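Local atomic coordinates of HD domain protein (Enterococcus faecalis, PDB entry 4LRL), a protein that hydrolyses deoxyribonucleoside triphosphates as an HD-domain triphosphohydrolase, probably including dGTP, and is switched on or off allosterically by bound nucleotides. Residues Q261-V264 with Q265-H269; C102-F105 with Q106-S110. All coordinates share one frame; numbering follows the deposited sequence.

Contact 1: Q261-V264 with Q265-H269; sequences QMYV and QVYFH. With TTP (thymidine-5'-triphosphate), chain S.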
# COMPACT_ATOMS: atom_id res chain seq x y z
N GLN C 261 -15.69 -0.72 -10.64
CA GLN C 261 -14.38 -0.66 -11.30
C GLN C 261 -13.72 -2.01 -11.57
O GLN C 261 -13.10 -2.19 -12.62
CB GLN C 261 -13.42 0.38 -10.69
CG GLN C 261 -13.09 0.23 -9.23
CD GLN C 261 -12.58 1.52 -8.58
OE1 GLN C 261 -12.34 2.52 -9.26
NE2 GLN C 261 -12.43 1.49 -7.26
N MET C 262 -13.91 -2.99 -10.66
CA MET C 262 -13.47 -4.37 -10.91
C MET C 262 -14.16 -4.98 -12.15
O MET C 262 -13.49 -5.55 -13.01
CB MET C 262 -13.67 -5.27 -9.68
CG MET C 262 -12.67 -5.07 -8.52
SD MET C 262 -10.90 -5.30 -8.93
CE MET C 262 -10.99 -6.99 -9.53
N TYR C 263 -15.50 -4.87 -12.22
CA TYR C 263 -16.28 -5.31 -13.40
C TYR C 263 -15.69 -4.78 -14.69
O TYR C 263 -15.27 -5.57 -15.54
CB TYR C 263 -17.74 -4.85 -13.31
CG TYR C 263 -18.63 -5.61 -12.35
CD1 TYR C 263 -18.12 -6.21 -11.20
CD2 TYR C 263 -20.01 -5.69 -12.57
CE1 TYR C 263 -18.93 -6.89 -10.31
CE2 TYR C 263 -20.84 -6.37 -11.68
CZ TYR C 263 -20.29 -6.97 -10.55
OH TYR C 263 -21.08 -7.64 -9.66
N VAL C 264 -15.65 -3.44 -14.82
CA VAL C 264 -15.25 -2.77 -16.07
C VAL C 264 -13.78 -2.96 -16.44
O VAL C 264 -13.45 -3.06 -17.62
CB VAL C 264 -15.63 -1.25 -16.11
CG1 VAL C 264 -17.13 -1.06 -16.08
CG2 VAL C 264 -14.96 -0.46 -14.99
N GLN C 265 -12.90 -3.03 -15.44
CA GLN C 265 -11.46 -3.08 -15.66
C GLN C 265 -10.92 -4.50 -15.73
O GLN C 265 -9.95 -4.76 -16.44
CB GLN C 265 -10.71 -2.31 -14.58
CG GLN C 265 -10.80 -0.80 -14.74
CD GLN C 265 -10.54 -0.03 -13.44
OE1 GLN C 265 -9.88 -0.53 -12.52
NE2 GLN C 265 -11.06 1.20 -13.37
N VAL C 266 -11.55 -5.41 -14.99
CA VAL C 266 -11.03 -6.76 -14.88
C VAL C 266 -11.97 -7.82 -15.49
O VAL C 266 -11.65 -8.38 -16.53
CB VAL C 266 -10.65 -7.11 -13.42
CG1 VAL C 266 -10.20 -8.58 -13.29
CG2 VAL C 266 -9.57 -6.16 -12.93
N TYR C 267 -13.11 -8.04 -14.85
CA TYR C 267 -14.00 -9.13 -15.24
C TYR C 267 -14.47 -9.04 -16.69
O TYR C 267 -14.63 -10.06 -17.35
CB TYR C 267 -15.20 -9.28 -14.28
CG TYR C 267 -14.82 -9.39 -12.80
CD1 TYR C 267 -15.61 -8.79 -11.82
CD2 TYR C 267 -13.68 -10.07 -12.39
CE1 TYR C 267 -15.27 -8.87 -10.47
CE2 TYR C 267 -13.33 -10.15 -11.04
CZ TYR C 267 -14.14 -9.55 -10.09
OH TYR C 267 -13.81 -9.63 -8.75
N PHE C 268 -14.66 -7.81 -17.19
CA PHE C 268 -15.20 -7.61 -18.53
C PHE C 268 -14.11 -7.44 -19.59
O PHE C 268 -14.42 -7.14 -20.74
CB PHE C 268 -16.14 -6.40 -18.59
CG PHE C 268 -17.40 -6.55 -17.75
CD1 PHE C 268 -17.75 -7.78 -17.18
CD2 PHE C 268 -18.25 -5.46 -17.57
CE1 PHE C 268 -18.92 -7.91 -16.43
CE2 PHE C 268 -19.43 -5.58 -16.83
CZ PHE C 268 -19.76 -6.81 -16.25
N HIS C 269 -12.84 -7.62 -19.21
CA HIS C 269 -11.72 -7.36 -20.12
C HIS C 269 -11.80 -8.18 -21.40
O HIS C 269 -11.93 -9.41 -21.34
CB HIS C 269 -10.37 -7.59 -19.45
CG HIS C 269 -9.25 -6.86 -20.12
ND1 HIS C 269 -8.73 -7.26 -21.34
CD2 HIS C 269 -8.58 -5.74 -19.78
CE1 HIS C 269 -7.78 -6.41 -21.71
NE2 HIS C 269 -7.67 -5.48 -20.77
PA TTP S . -4.27 -3.31 -21.91
O1A TTP S . -3.26 -3.89 -22.87
O2A TTP S . -5.67 -3.85 -21.88
O3A TTP S . -4.38 -1.70 -22.08
PB TTP S . -3.19 -0.62 -22.31
O1B TTP S . -2.08 -0.88 -21.33
O2B TTP S . -3.82 0.76 -22.25
O3B TTP S . -2.59 -0.87 -23.81
PG TTP S . -3.29 -1.63 -25.09
O1G TTP S . -2.58 -1.00 -26.27
O2G TTP S . -4.77 -1.30 -25.00
O3G TTP S . -2.97 -3.10 -24.95
O5' TTP S . -3.66 -3.47 -20.43
C5' TTP S . -2.33 -3.92 -20.18
C4' TTP S . -2.20 -4.31 -18.71
O4' TTP S . -2.82 -3.30 -17.90
C3' TTP S . -2.90 -5.63 -18.43
O3' TTP S . -2.10 -6.49 -17.62
C2' TTP S . -4.12 -5.26 -17.61
C1' TTP S . -3.79 -3.89 -17.04
N1 TTP S . -5.01 -3.08 -16.96
C2 TTP S . -5.39 -2.45 -15.73
O2 TTP S . -4.68 -2.57 -14.70
N3 TTP S . -6.52 -1.71 -15.67
C4 TTP S . -7.30 -1.57 -16.76
O4 TTP S . -8.34 -0.88 -16.67
C5 TTP S . -6.95 -2.18 -17.98
C5M TTP S . -7.80 -2.04 -19.23
C6 TTP S . -5.78 -2.94 -18.05

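Contact 2: C102-F105 with Q106-S110; sequences CEIF and QRNYS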
# COMPACT_ATOMS: atom_id res chain seq x y z
N CYS C 102 -19.92 -12.54 12.31
CA CYS C 102 -20.59 -13.27 13.38
C CYS C 102 -20.06 -12.86 14.74
O CYS C 102 -20.82 -12.72 15.70
CB CYS C 102 -20.41 -14.77 13.19
SG CYS C 102 -21.33 -15.46 11.81
N GLU C 103 -18.74 -12.66 14.82
CA GLU C 103 -18.06 -12.24 16.03
C GLU C 103 -18.57 -10.86 16.47
O GLU C 103 -18.94 -10.68 17.63
CB GLU C 103 -16.55 -12.22 15.78
CG GLU C 103 -15.71 -12.06 17.02
CD GLU C 103 -15.55 -13.34 17.84
OE1 GLU C 103 -15.61 -14.44 17.26
OE2 GLU C 103 -15.35 -13.23 19.06
N ILE C 104 -18.60 -9.92 15.53
CA ILE C 104 -19.11 -8.57 15.76
C ILE C 104 -20.60 -8.60 16.13
O ILE C 104 -21.04 -7.92 17.06
CB ILE C 104 -18.86 -7.67 14.52
CG1 ILE C 104 -17.36 -7.35 14.40
CG2 ILE C 104 -19.66 -6.38 14.58
CD1 ILE C 104 -16.92 -6.96 12.98
N PHE C 105 -21.37 -9.41 15.40
CA PHE C 105 -22.80 -9.56 15.62
C PHE C 105 -23.07 -10.07 17.03
O PHE C 105 -23.98 -9.59 17.71
CB PHE C 105 -23.41 -10.53 14.60
CG PHE C 105 -23.83 -9.88 13.30
CD1 PHE C 105 -24.71 -10.55 12.45
CD2 PHE C 105 -23.37 -8.61 12.94
CE1 PHE C 105 -25.11 -9.97 11.24
CE2 PHE C 105 -23.76 -8.02 11.73
CZ PHE C 105 -24.65 -8.71 10.88
N GLN C 106 -22.26 -11.05 17.46
CA GLN C 106 -22.48 -11.67 18.76
C GLN C 106 -22.16 -10.73 19.91
O GLN C 106 -22.93 -10.64 20.87
CB GLN C 106 -21.73 -13.01 18.88
CG GLN C 106 -21.76 -13.68 20.28
CD GLN C 106 -23.17 -13.81 20.89
OE1 GLN C 106 -24.18 -13.85 20.18
NE2 GLN C 106 -23.23 -13.87 22.22
N ARG C 107 -21.05 -10.00 19.82
CA ARG C 107 -20.66 -9.15 20.95
C ARG C 107 -21.34 -7.77 21.03
O ARG C 107 -21.28 -7.11 22.07
CB ARG C 107 -19.13 -9.07 21.11
CG ARG C 107 -18.45 -7.92 20.41
CD ARG C 107 -16.96 -7.87 20.76
NE ARG C 107 -16.22 -9.03 20.24
CZ ARG C 107 -15.12 -8.96 19.48
NH1 ARG C 107 -14.53 -10.07 19.07
NH2 ARG C 107 -14.61 -7.78 19.13
N ASN C 108 -21.99 -7.34 19.95
CA ASN C 108 -22.61 -6.01 19.92
C ASN C 108 -24.12 -6.04 19.65
O ASN C 108 -24.85 -5.14 20.08
CB ASN C 108 -21.91 -5.10 18.90
CG ASN C 108 -20.46 -4.85 19.24
OD1 ASN C 108 -20.14 -4.17 20.21
ND2 ASN C 108 -19.57 -5.41 18.44
N TYR C 109 -24.58 -7.06 18.94
CA TYR C 109 -25.98 -7.11 18.52
C TYR C 109 -26.63 -8.46 18.75
O TYR C 109 -27.40 -8.93 17.92
CB TYR C 109 -26.09 -6.73 17.04
CG TYR C 109 -25.32 -5.50 16.65
CD1 TYR C 109 -24.14 -5.60 15.93
CD2 TYR C 109 -25.77 -4.23 17.00
CE1 TYR C 109 -23.41 -4.47 15.56
CE2 TYR C 109 -25.06 -3.09 16.65
CZ TYR C 109 -23.87 -3.22 15.93
OH TYR C 109 -23.17 -2.11 15.57
N SER C 110 -26.32 -9.10 19.88
CA SER C 110 -26.89 -10.40 20.20
C SER C 110 -28.39 -10.27 20.46
O SER C 110 -28.90 -9.16 20.70
CB SER C 110 -26.19 -11.02 21.41
OG SER C 110 -26.69 -10.47 22.62

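Contact 1: Q261-V264 with Q265-H269
One face of the Phe268 ring takes Tyr263: CB of Tyr263 sits 4.2 Å from the centroid of the Phe268 ring, a CH-pi contact 21° off its normal, and the Tyr263 backbone carbonyl carbon lies over the rim of the same face. The Tyr267 ring has Met262 O over a face and meets Tyr263 at its edge, CD1 of Tyr263 to CD1 of Tyr267 being 3.7 Å. Tyr263 itself is oblique to both rings, its plane turned 53° from that of Tyr267. At the edge of the His269 ring, in its plane, lie Gln265 O and O2A of the thymidine triphosphate. Bent at chi2 and chi3, Met262 folds back so that CE touches Val266 CG2 at 3.8 Å.

The helix ends here in a wider turn. Met262 O accepts from Val266 N at 2.8 Å and Tyr267 N at 3.1 Å, from opposite faces of its plane, and Phe268 N reaches back five residues to Tyr263 O. Asp215 holds Tyr267 OH, while Asp397 O takes Tyr263 OH. Gln265 CG lies 3.1 Å from O4 of the nucleotide, its NE2 bonded to Asp254 of the second subunit. His269 NE2 donates to O2A at 2.8 Å, while ND1 accepts the N-H of Val271. This is a pi-type turn ending helix 249-267, followed by an N-cap histidine in the dTTP pocket.

Contact 2: C102-F105 with Q106-S110
Phe105 and Tyr109 meet on the packed side of this last turn of helix 87-108, where CD2 of Phe105 comes within 4.3 Å of CD1 of Tyr109. Both side chains rest on Pro237 of strand 235-238, and Phe105 also reaches Met199 of helix 194-200. Phe105 CA lies at the edge of the Tyr109 ring. Tyr109 N bonds to Phe105 O at 2.9 Å as the chain leaves the helix.

The outer side is looser. Glu103 and exposed Arg107 form a single-contact salt bridge, OE2 of Glu103 to NH1 of Arg107 at 3.3 Å. The carboxylate is met on its anti side, and the two planes are turned 65° apart. Glu103 starts with CG anti to its backbone N (chi1 -169°), then bends at chi2, bringing CG as well as the carboxylate up to NH1. The other carboxylate oxygen, OE1, has a long, weak ion pair with Arg124, and Arg107 comes close to Arg107 of the fourth subunit, which borders this side.

Between the two sides, Asn108 turns its amide back along the helix: ND2 donates to a lone pair of Ile104 O at 3.2 Å, in the carbonyl plane. Asn108 N reaches that oxygen too, but weakly. This is a helix C-terminus with an i to i+4 salt bridge and a side-chain amide bonded to a last-turn carbonyl, closing helix 87-108 of the HD domain.

Both contacts are local, each formed at the C-terminal end of a long helix, but they lie in different parts of the fold. Contact 2 belongs to the HD-domain range and comes first in the chain; contact 1 lies in the HD-associated range. Their centres are 34 Å apart and their nearest atoms about 21 Å. The centre of contact 1 lies about 12 Å from the centre of the chain, that of contact 2 about 30 Å. Gln265 and His269 of contact 1 line the dTTP pocket, and its Tyr267 side chain is about 10 Å from the nickel ion. Contact 2 is away from the known sites, although its helix 87-108 also carries the nickel ligand His90.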